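Local coordinates for uncharacterized protein conserved in bacteria (Cupriavidus necator, PDB 5DMH) that catalyses the ATP-dependent phosphorylation of 3-oxo-tetronate to 3-oxo-tetronate 4-phosphate, as a member of the four-carbon acid sugar kinase family, at residues Arg386-Val390 against Ala447-Gly453; Leu373-Ala378 against Ala398-Leu403; Ile157-His161 against Leu201-Asp205; Asn127-Glu133 against Leu191-Asn197. All coordinates share one frame; numbering follows the deposited sequence.

In the fold
The four contacts fall into two pairs, one in each half of the kinase. Contacts 1 and 2 belong to the nucleotide-binding part and meet at strand 387-391, which contributes to contact 1 and lies in sequence between the two helices of contact 2. Contact 1 packs the C-terminal helix on one side of it, while Phe388 and Val390 pack against the helices of contact 2, Phe388 CE2 lying 3.9 Å from Leu403 CD2. In contact 2 the side chain of Leu373 is about 6 Å from bound ADP. Contacts 3 and 4 lie in the sugar-binding range, their centres 18 Å apart. Contact 3 is away from the nucleotide site, whereas in contact 4 the side chain of Ile128 is about 12 Å from ADP.

Contact 1: residues Arg386-Val390 against Ala447-Gly453; sequences RRFVV and ALRQLGG
Strand 387-391 and the C-terminal helix 443-451 meet here in a buried strand-to-helix packing within the nucleotide-binding half, with Arg387 and Val389 on the strand face turned to the helix. The strand and helix axes approach to 8.6 Å and run roughly antiparallel, at 147°. Val389 supplies the apolar centre. Its CG2 branch lies beside the backbone N and nestles among three residues of the helix, 3.8 Å from Ala447 CB, 3.9 Å from Leu448 CD2 and 4.0 Å from Leu451 CD1. Leu451 also crosses the aliphatic part of Arg387 at a slant, its CB 4.1 Å from Arg387 CD.

Beyond CD the arginine chain bends (chi3 -70°), carrying the guanidinium to the end of the helix. There NH2 donates to Leu448 O at 3.0 Å; the oxygen lies in the guanidinium plane, but the donor stands well above the carbonyl plane and the N-H...O angle is only 143°. Gly453 O covers one guanidinium face, and Leu448 CD2 the other. NH1 is bonded to Gly286 O, so the group also ties in the chain leading to strand 288-292. Gly452, with positive phi, turns the backbone out of the helix and past Arg387 CD. The Arg387 bond to Leu448 O thus adds a polar tie at the helix end to the layered packing of an alpha/beta domain, a helix on the face of an inner strand.

Contact 2: residues Leu373-Ala378 against Ala398-Leu403; sequences LATVAA and AVVQAL
With CG1 anti to the backbone N (chi1 164°) and CG2 beside it, Val399 spreads its two branches over helix 362-382: CG1 reaches Ala377 CB at 3.6 Å, and CG2 rests against Ala374 CA and the carbonyl of Leu373. Leu403 has CG beside its backbone N instead (chi1 -68°), which brings CD2 to Ala377. These groups form a close helix-helix packing in the alpha/beta nucleotide-binding part, between helices 362-382 and 393-403, whose segments run in the same general direction at 37° with axes 8.0 Å apart.

Alanines make the near approach possible. Ala374 and Val399 bring their CA atoms to 4.1 Å, so backbone meets backbone almost directly. The methyl of Ala374 fits between successive turns of the other helix, touching the CB atoms of Ala398 and Ala402 and lying 3.5 Å from Ala398 O. Ala378 continues the row toward Ala402 at the more open margin. No hydrogen bond links the segments; their main-chain groups are engaged within each helix, and the seam is held by van der Waals contact.

Leu291 of strand 288-292 touches both Ala377 and Val399, closing the interior side. At the N-terminal ends of both segments, the side chain of Leu373 lies close to Thr395 and that of Ala398 to Glu370, both inferred to bind ATP; the packing thus sets two elements of the nucleotide pocket side by side. Leu403 CD2 sits 3.5 Å from Ala377 O and 4.1 Å from Ala377 CB.

Contact 3: residues Ile157-His161 against Leu201-Asp205; sequences IFRGH and LLRYD
Phe158 and Tyr204 form an offset aromatic stack, centroids 4.3 Å apart and planes inclined at 30°. Phe158 CE1 lies over the centre of the tyrosine ring, 3.3 Å from Tyr204 CE1. The phenylalanine ring reaches it with CG anti to the backbone N, whereas Tyr204 holds CG between the backbone N and carbonyl carbon (chi1 71°).

Polar contact comes from Arg159. Its extended chain passes the tyrosine edge, the guanidinium turned 71° to the ring, and NH2 makes a weak bond to Tyr204 OH at 3.1 Å. NH1 lies 3.6 Å from Arg203 NE, a close approach of like charges.

Leu201 packs its methyls on the turn backbone, CD1 against Gly160 N and CA, CD2 against the carbonyl carbon of Arg159. Arg159 and Gly160 occupy the middle of the type I' turn from Phe158 to His161 that joins strands 155-158 and 161-164 into a beta hairpin. Asp232 accepts bonds from the backbone N atoms of Arg159, Gly160 and Tyr204, linking hairpin and helix start.

Stacking and this shared carboxylate therefore probably hold the hairpin against the edge strand 199-202, while the weak arginine bond probably adds little and the nearby Arg203 charge would tend to oppose it.

Contact 4: residues Asn127-Glu133 against Leu191-Asn197; sequences NIGPVAE and LQRQSKN
Both carboxylate oxygens of Glu133 are gripped by the backbone beyond helix 187-193: Lys196 N donates to OE1 at 3.0 Å and Asn197 N to OE2 at 2.9 Å. This joins helix 128-139 to the connection before strand 199-202 in the alpha/beta sugar-binding part. The Glu133 chain, extended beyond CG, presents its carboxylate to consecutive amides, each meeting the syn side of one oxygen. Three waters add donors: one to OE2, and two to OE1, of which one also bonds Gln194 O and the other accepts from Lys196 NZ. So many donors would probably favour the charged form.

At the start of the helix, Gln194 offers OE1 to Gly129 N at 3.0 Å in a nearly straight bond (175°), with the donor above the amide plane. CG sits between the backbone N and carbonyl carbon (chi1 58°), and the chain then extends to the first helical turn; NE2 is held by Ser122 OG. Gly129 and Ser195 come within 4.8 Å at CA, where Gly129 CA makes a CH...O contact with Gln194 O. Leu191 CD1 packs against Gly129 CA and Ile128 CG2, the two side chains crossing at about a right angle. Ser195 OG donates to Leu191 O at 2.7 Å, from the opposite face of that carbonyl to Gln194 N.

Contact 1: residues Arg386-Val390 against Ala447-Gly453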
# COMPACT_ATOMS: atom_id res chain seq x y z
N ARG A 386 21.41 0.23 7.85
CA ARG A 386 21.24 0.13 6.40
C ARG A 386 20.00 -0.69 6.01
O ARG A 386 19.53 -0.58 4.88
CB ARG A 386 22.48 -0.50 5.76
CG ARG A 386 23.75 0.30 5.97
CD ARG A 386 23.81 1.50 5.05
NE ARG A 386 23.84 1.07 3.65
CZ ARG A 386 24.92 0.60 3.03
NH1 ARG A 386 26.08 0.51 3.68
NH2 ARG A 386 24.85 0.22 1.76
N ARG A 387 19.51 -1.54 6.92
CA ARG A 387 18.34 -2.40 6.61
C ARG A 387 17.19 -2.06 7.55
O ARG A 387 17.35 -2.08 8.76
CB ARG A 387 18.68 -3.90 6.74
CG ARG A 387 19.80 -4.40 5.81
CD ARG A 387 20.15 -5.87 6.08
NE ARG A 387 20.81 -6.01 7.36
CZ ARG A 387 20.63 -7.00 8.24
NH1 ARG A 387 21.32 -6.98 9.38
NH2 ARG A 387 19.81 -8.00 8.00
N PHE A 388 16.04 -1.75 6.96
CA PHE A 388 14.85 -1.37 7.70
C PHE A 388 13.66 -2.19 7.28
O PHE A 388 13.24 -2.14 6.11
CB PHE A 388 14.54 0.11 7.43
CG PHE A 388 15.64 1.05 7.81
CD1 PHE A 388 16.75 1.21 6.99
CD2 PHE A 388 15.54 1.82 8.96
CE1 PHE A 388 17.75 2.10 7.34
CE2 PHE A 388 16.54 2.71 9.30
CZ PHE A 388 17.64 2.84 8.50
N VAL A 389 13.09 -2.93 8.24
CA VAL A 389 11.82 -3.63 8.07
C VAL A 389 10.76 -2.88 8.86
O VAL A 389 10.90 -2.69 10.05
CB VAL A 389 11.90 -5.08 8.60
CG1 VAL A 389 10.56 -5.78 8.46
CG2 VAL A 389 13.01 -5.84 7.88
N VAL A 390 9.73 -2.41 8.16
CA VAL A 390 8.69 -1.59 8.74
C VAL A 390 7.34 -2.27 8.56
O VAL A 390 6.96 -2.61 7.45
CB VAL A 390 8.64 -0.19 8.10
CG1 VAL A 390 7.68 0.71 8.87
CG2 VAL A 390 10.04 0.45 8.01
N ALA A 447 12.41 -11.16 6.15
CA ALA A 447 12.68 -9.87 5.52
C ALA A 447 14.12 -9.39 5.78
O ALA A 447 14.85 -9.03 4.84
CB ALA A 447 11.68 -8.85 6.00
N LEU A 448 14.54 -9.44 7.04
CA LEU A 448 15.87 -8.98 7.40
C LEU A 448 16.92 -9.73 6.58
O LEU A 448 17.87 -9.13 6.08
CB LEU A 448 16.14 -9.20 8.89
CG LEU A 448 15.57 -8.11 9.78
CD1 LEU A 448 15.63 -8.60 11.20
CD2 LEU A 448 16.36 -6.80 9.62
N ARG A 449 16.75 -11.04 6.47
CA ARG A 449 17.68 -11.88 5.71
C ARG A 449 17.66 -11.61 4.22
O ARG A 449 18.71 -11.61 3.57
CB ARG A 449 17.40 -13.38 5.95
CG ARG A 449 17.82 -13.85 7.33
CD ARG A 449 17.47 -15.32 7.55
NE ARG A 449 17.95 -15.79 8.84
CZ ARG A 449 19.22 -16.13 9.10
NH1 ARG A 449 20.14 -16.06 8.15
NH2 ARG A 449 19.56 -16.55 10.31
N GLN A 450 16.49 -11.41 3.64
CA GLN A 450 16.43 -11.15 2.22
C GLN A 450 17.03 -9.77 1.88
O GLN A 450 17.63 -9.60 0.83
CB GLN A 450 15.01 -11.26 1.70
CG GLN A 450 15.00 -11.42 0.20
CD GLN A 450 13.65 -11.76 -0.35
OE1 GLN A 450 12.95 -12.65 0.16
NE2 GLN A 450 13.25 -11.05 -1.40
N LEU A 451 16.89 -8.80 2.79
CA LEU A 451 17.43 -7.46 2.57
C LEU A 451 18.96 -7.48 2.52
O LEU A 451 19.60 -6.70 1.79
CB LEU A 451 16.92 -6.50 3.66
CG LEU A 451 15.46 -6.08 3.68
CD1 LEU A 451 15.25 -4.99 4.72
CD2 LEU A 451 14.98 -5.61 2.32
N GLY A 452 19.58 -8.38 3.27
CA GLY A 452 21.02 -8.50 3.22
C GLY A 452 21.64 -9.11 4.45
O GLY A 452 20.95 -9.52 5.39
N GLY A 453 22.97 -9.15 4.44
CA GLY A 453 23.73 -9.73 5.54
C GLY A 453 23.93 -8.82 6.73
O GLY A 453 23.59 -7.63 6.72

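Contact 2: residues Leu373-Ala378 against Ala398-Leu403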
# COMPACT_ATOMS: atom_id res chain seq x y z
N LEU A 373 8.45 6.16 15.89
CA LEU A 373 9.12 5.17 15.06
C LEU A 373 9.92 5.86 13.97
O LEU A 373 11.03 5.40 13.61
CB LEU A 373 8.08 4.17 14.49
CG LEU A 373 7.48 3.22 15.52
CD1 LEU A 373 6.30 2.42 14.91
CD2 LEU A 373 8.50 2.28 16.13
N ALA A 374 9.39 6.97 13.44
CA ALA A 374 10.08 7.71 12.40
C ALA A 374 11.37 8.35 12.97
O ALA A 374 12.42 8.36 12.33
CB ALA A 374 9.17 8.75 11.80
N THR A 375 11.27 8.91 14.18
CA THR A 375 12.46 9.45 14.86
C THR A 375 13.52 8.36 15.10
O THR A 375 14.72 8.54 14.84
CB THR A 375 12.07 10.08 16.20
OG1 THR A 375 11.24 11.20 15.97
CG2 THR A 375 13.34 10.49 17.01
N VAL A 376 13.08 7.19 15.56
CA VAL A 376 14.01 6.09 15.76
C VAL A 376 14.68 5.74 14.43
O VAL A 376 15.89 5.63 14.35
CB VAL A 376 13.34 4.86 16.34
CG1 VAL A 376 14.30 3.68 16.31
CG2 VAL A 376 12.88 5.15 17.77
N ALA A 377 13.91 5.64 13.35
CA ALA A 377 14.52 5.37 12.05
C ALA A 377 15.56 6.43 11.63
O ALA A 377 16.66 6.11 11.16
CB ALA A 377 13.45 5.24 11.00
N ALA A 378 15.22 7.70 11.78
CA ALA A 378 16.14 8.78 11.40
C ALA A 378 17.43 8.70 12.23
O ALA A 378 18.53 8.85 11.70
CB ALA A 378 15.49 10.13 11.57
N ALA A 398 5.53 7.38 7.48
CA ALA A 398 6.25 8.22 8.44
C ALA A 398 7.75 7.92 8.43
O ALA A 398 8.58 8.83 8.32
CB ALA A 398 5.70 8.05 9.84
N VAL A 399 8.09 6.64 8.52
CA VAL A 399 9.47 6.25 8.58
C VAL A 399 10.27 6.63 7.33
O VAL A 399 11.35 7.19 7.43
CB VAL A 399 9.60 4.74 8.81
CG1 VAL A 399 11.00 4.27 8.49
CG2 VAL A 399 9.18 4.43 10.22
N VAL A 400 9.71 6.35 6.15
CA VAL A 400 10.43 6.57 4.92
C VAL A 400 10.58 8.07 4.65
O VAL A 400 11.62 8.52 4.15
CB VAL A 400 9.73 5.83 3.77
CG1 VAL A 400 10.35 6.19 2.42
CG2 VAL A 400 9.82 4.34 4.00
N GLN A 401 9.57 8.85 5.02
CA GLN A 401 9.71 10.29 4.90
C GLN A 401 10.81 10.80 5.86
O GLN A 401 11.59 11.69 5.48
CB GLN A 401 8.37 10.99 5.12
CG GLN A 401 7.42 10.86 3.90
CD GLN A 401 6.03 11.49 4.12
OE1 GLN A 401 5.52 11.54 5.23
NE2 GLN A 401 5.43 11.97 3.04
N ALA A 402 10.89 10.26 7.07
CA ALA A 402 11.89 10.72 8.04
C ALA A 402 13.30 10.34 7.59
O ALA A 402 14.28 11.04 7.89
CB ALA A 402 11.60 10.14 9.42
N LEU A 403 13.41 9.22 6.87
CA LEU A 403 14.68 8.80 6.27
C LEU A 403 15.11 9.61 5.05
O LEU A 403 16.26 9.49 4.59
CB LEU A 403 14.62 7.33 5.86
CG LEU A 403 14.53 6.28 6.96
CD1 LEU A 403 14.23 4.93 6.36
CD2 LEU A 403 15.81 6.24 7.78

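Contact 3: residues Ile157-His161 against Leu201-Asp205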
# COMPACT_ATOMS: atom_id res chain seq x y z
N ILE A 157 -14.09 -10.79 -3.91
CA ILE A 157 -15.27 -9.95 -3.98
C ILE A 157 -16.39 -10.64 -4.77
O ILE A 157 -16.17 -11.08 -5.89
CB ILE A 157 -15.00 -8.57 -4.64
CG1 ILE A 157 -13.85 -7.84 -3.96
CG2 ILE A 157 -16.23 -7.69 -4.54
CD1 ILE A 157 -13.35 -6.66 -4.74
N PHE A 158 -17.54 -10.77 -4.12
CA PHE A 158 -18.72 -11.47 -4.66
C PHE A 158 -19.95 -10.63 -4.37
O PHE A 158 -20.24 -10.29 -3.23
CB PHE A 158 -18.87 -12.87 -4.05
CG PHE A 158 -20.06 -13.65 -4.57
CD1 PHE A 158 -19.96 -14.37 -5.76
CD2 PHE A 158 -21.26 -13.66 -3.89
CE1 PHE A 158 -21.04 -15.09 -6.22
CE2 PHE A 158 -22.34 -14.38 -4.37
CZ PHE A 158 -22.23 -15.10 -5.52
N ARG A 159 -20.71 -10.30 -5.42
CA ARG A 159 -21.87 -9.41 -5.30
C ARG A 159 -21.52 -8.15 -4.52
O ARG A 159 -22.31 -7.63 -3.75
CB ARG A 159 -23.08 -10.13 -4.73
CG ARG A 159 -23.58 -11.24 -5.67
CD ARG A 159 -24.84 -11.96 -5.17
NE ARG A 159 -25.27 -12.92 -6.17
CZ ARG A 159 -26.10 -12.64 -7.18
NH1 ARG A 159 -26.61 -11.43 -7.33
NH2 ARG A 159 -26.41 -13.57 -8.06
N GLY A 160 -20.30 -7.68 -4.76
CA GLY A 160 -19.80 -6.43 -4.22
C GLY A 160 -19.32 -6.50 -2.79
O GLY A 160 -18.87 -5.49 -2.25
N HIS A 161 -19.42 -7.69 -2.18
CA HIS A 161 -19.08 -7.90 -0.79
C HIS A 161 -17.64 -8.44 -0.71
O HIS A 161 -17.26 -9.39 -1.40
CB HIS A 161 -20.07 -8.89 -0.13
CG HIS A 161 -21.42 -8.29 0.14
ND1 HIS A 161 -22.27 -7.88 -0.86
CD2 HIS A 161 -22.07 -8.03 1.31
CE1 HIS A 161 -23.39 -7.40 -0.33
NE2 HIS A 161 -23.28 -7.45 0.98
N LEU A 201 -22.14 -1.87 -9.67
CA LEU A 201 -21.51 -3.17 -9.52
C LEU A 201 -21.30 -3.83 -10.86
O LEU A 201 -22.23 -3.97 -11.65
CB LEU A 201 -22.36 -4.08 -8.66
CG LEU A 201 -21.86 -5.53 -8.44
CD1 LEU A 201 -20.56 -5.59 -7.67
CD2 LEU A 201 -22.94 -6.35 -7.70
N LEU A 202 -20.07 -4.27 -11.10
CA LEU A 202 -19.74 -5.14 -12.21
C LEU A 202 -19.68 -6.56 -11.63
O LEU A 202 -18.69 -6.94 -11.03
CB LEU A 202 -18.41 -4.69 -12.83
CG LEU A 202 -17.77 -5.52 -13.92
CD1 LEU A 202 -18.75 -5.70 -15.08
CD2 LEU A 202 -16.48 -4.87 -14.42
N ARG A 203 -20.75 -7.32 -11.78
CA ARG A 203 -20.98 -8.53 -10.99
C ARG A 203 -20.20 -9.74 -11.52
O ARG A 203 -19.87 -9.81 -12.71
CB ARG A 203 -22.49 -8.81 -10.93
CG ARG A 203 -22.93 -9.83 -9.88
CD ARG A 203 -24.44 -10.03 -9.89
NE ARG A 203 -25.15 -8.86 -9.42
CZ ARG A 203 -25.76 -7.95 -10.19
NH1 ARG A 203 -26.36 -6.91 -9.62
NH2 ARG A 203 -25.82 -8.08 -11.52
N TYR A 204 -19.95 -10.70 -10.64
CA TYR A 204 -19.14 -11.87 -10.95
C TYR A 204 -19.60 -12.67 -12.16
O TYR A 204 -18.78 -13.33 -12.82
CB TYR A 204 -19.11 -12.82 -9.74
CG TYR A 204 -20.43 -13.51 -9.52
CD1 TYR A 204 -21.46 -12.89 -8.83
CD2 TYR A 204 -20.66 -14.77 -10.04
CE1 TYR A 204 -22.67 -13.50 -8.67
CE2 TYR A 204 -21.85 -15.41 -9.87
CZ TYR A 204 -22.87 -14.77 -9.17
OH TYR A 204 -24.09 -15.39 -8.99
N ASP A 205 -20.90 -12.64 -12.44
CA ASP A 205 -21.45 -13.45 -13.52
C ASP A 205 -21.13 -12.87 -14.90
O ASP A 205 -21.00 -13.61 -15.86
CB ASP A 205 -22.94 -13.71 -13.30
CG ASP A 205 -23.78 -12.44 -13.22
OD1 ASP A 205 -23.25 -11.33 -12.99
OD2 ASP A 205 -25.01 -12.56 -13.39

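Contact 4: residues Asn127-Glu133 against Leu191-Asn197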
# COMPACT_ATOMS: atom_id res chain seq x y z
N ASN A 127 -10.80 8.16 1.81
CA ASN A 127 -10.50 9.01 0.67
C ASN A 127 -10.61 8.32 -0.69
O ASN A 127 -10.27 8.92 -1.71
CB ASN A 127 -9.08 9.54 0.87
CG ASN A 127 -8.99 10.48 2.07
OD1 ASN A 127 -9.96 11.16 2.40
ND2 ASN A 127 -7.82 10.53 2.72
N ILE A 128 -11.08 7.07 -0.72
CA ILE A 128 -11.15 6.33 -1.98
C ILE A 128 -12.12 7.00 -2.96
O ILE A 128 -11.77 7.27 -4.13
CB ILE A 128 -11.53 4.83 -1.75
CG1 ILE A 128 -10.46 4.16 -0.88
CG2 ILE A 128 -11.74 4.13 -3.10
CD1 ILE A 128 -10.83 2.76 -0.44
N GLY A 129 -13.32 7.31 -2.48
CA GLY A 129 -14.30 8.00 -3.30
C GLY A 129 -13.85 9.38 -3.79
O GLY A 129 -13.92 9.67 -4.98
N PRO A 130 -13.44 10.25 -2.86
CA PRO A 130 -13.08 11.61 -3.30
C PRO A 130 -11.91 11.62 -4.27
O PRO A 130 -11.98 12.34 -5.28
CB PRO A 130 -12.71 12.31 -1.99
CG PRO A 130 -13.59 11.65 -0.98
CD PRO A 130 -13.65 10.20 -1.40
N VAL A 131 -10.92 10.78 -4.04
CA VAL A 131 -9.75 10.74 -4.93
C VAL A 131 -10.09 10.14 -6.31
O VAL A 131 -9.76 10.74 -7.34
CB VAL A 131 -8.54 10.03 -4.30
CG1 VAL A 131 -7.48 9.77 -5.32
CG2 VAL A 131 -7.95 10.87 -3.16
N ALA A 132 -10.77 9.00 -6.34
CA ALA A 132 -11.14 8.41 -7.61
C ALA A 132 -11.97 9.38 -8.42
O ALA A 132 -11.77 9.54 -9.64
CB ALA A 132 -11.89 7.09 -7.41
N GLU A 133 -12.95 10.01 -7.78
CA GLU A 133 -13.83 10.90 -8.54
C GLU A 133 -13.07 12.11 -9.06
O GLU A 133 -13.33 12.57 -10.19
CB GLU A 133 -15.05 11.34 -7.71
CG GLU A 133 -16.05 10.24 -7.52
CD GLU A 133 -17.30 10.66 -6.77
OE1 GLU A 133 -17.25 11.53 -5.88
OE2 GLU A 133 -18.36 10.10 -7.08
N LEU A 191 -18.54 2.48 -0.62
CA LEU A 191 -18.00 3.44 -1.56
C LEU A 191 -19.02 4.55 -1.86
O LEU A 191 -18.65 5.74 -1.96
CB LEU A 191 -17.58 2.74 -2.87
CG LEU A 191 -16.89 3.60 -3.94
CD1 LEU A 191 -15.75 4.45 -3.37
CD2 LEU A 191 -16.39 2.72 -5.06
N GLN A 192 -20.29 4.18 -2.00
CA GLN A 192 -21.34 5.17 -2.27
C GLN A 192 -21.35 6.25 -1.18
O GLN A 192 -21.53 7.43 -1.46
CB GLN A 192 -22.72 4.52 -2.41
CG GLN A 192 -23.82 5.49 -2.87
CD GLN A 192 -23.53 6.13 -4.20
OE1 GLN A 192 -23.86 5.59 -5.25
NE2 GLN A 192 -22.87 7.29 -4.16
N ARG A 193 -21.07 5.85 0.06
CA ARG A 193 -21.16 6.81 1.17
C ARG A 193 -20.11 7.90 1.11
O ARG A 193 -20.30 9.00 1.66
CB ARG A 193 -21.09 6.09 2.51
CG ARG A 193 -22.40 5.51 2.92
CD ARG A 193 -22.42 5.21 4.40
NE ARG A 193 -21.76 3.96 4.67
CZ ARG A 193 -22.37 2.79 4.90
NH1 ARG A 193 -23.70 2.70 4.90
NH2 ARG A 193 -21.63 1.70 5.14
N GLN A 194 -19.02 7.62 0.42
CA GLN A 194 -17.93 8.56 0.30
C GLN A 194 -17.81 9.10 -1.14
O GLN A 194 -16.78 9.65 -1.53
CB GLN A 194 -16.63 7.93 0.78
CG GLN A 194 -16.22 6.68 0.07
CD GLN A 194 -14.94 6.09 0.63
OE1 GLN A 194 -13.87 6.60 0.38
NE2 GLN A 194 -15.05 4.98 1.34
N SER A 195 -18.87 8.93 -1.92
CA SER A 195 -18.89 9.33 -3.34
C SER A 195 -20.10 10.20 -3.64
O SER A 195 -21.19 9.95 -3.14
CB SER A 195 -18.91 8.11 -4.28
OG SER A 195 -17.84 7.22 -4.05
N LYS A 196 -19.88 11.24 -4.44
CA LYS A 196 -20.96 12.16 -4.85
C LYS A 196 -21.83 11.60 -5.98
O LYS A 196 -23.03 11.85 -6.06
CB LYS A 196 -20.35 13.50 -5.28
CG LYS A 196 -19.57 14.20 -4.19
CD LYS A 196 -19.41 15.69 -4.47
CE LYS A 196 -18.40 16.33 -3.52
NZ LYS A 196 -17.00 16.08 -3.98
N ASN A 197 -21.20 10.81 -6.84
CA ASN A 197 -21.81 10.28 -8.03
C ASN A 197 -22.16 8.78 -7.91
O ASN A 197 -21.74 8.10 -6.96
CB ASN A 197 -20.87 10.52 -9.22
CG ASN A 197 -20.75 12.01 -9.57
OD1 ASN A 197 -21.71 12.75 -9.45
ND2 ASN A 197 -19.57 12.43 -9.99
O HOH W 1 -18.80 7.56 -8.36
O HOH W 2 -16.41 11.99 -3.19
O HOH W 3 -16.36 14.18 -6.11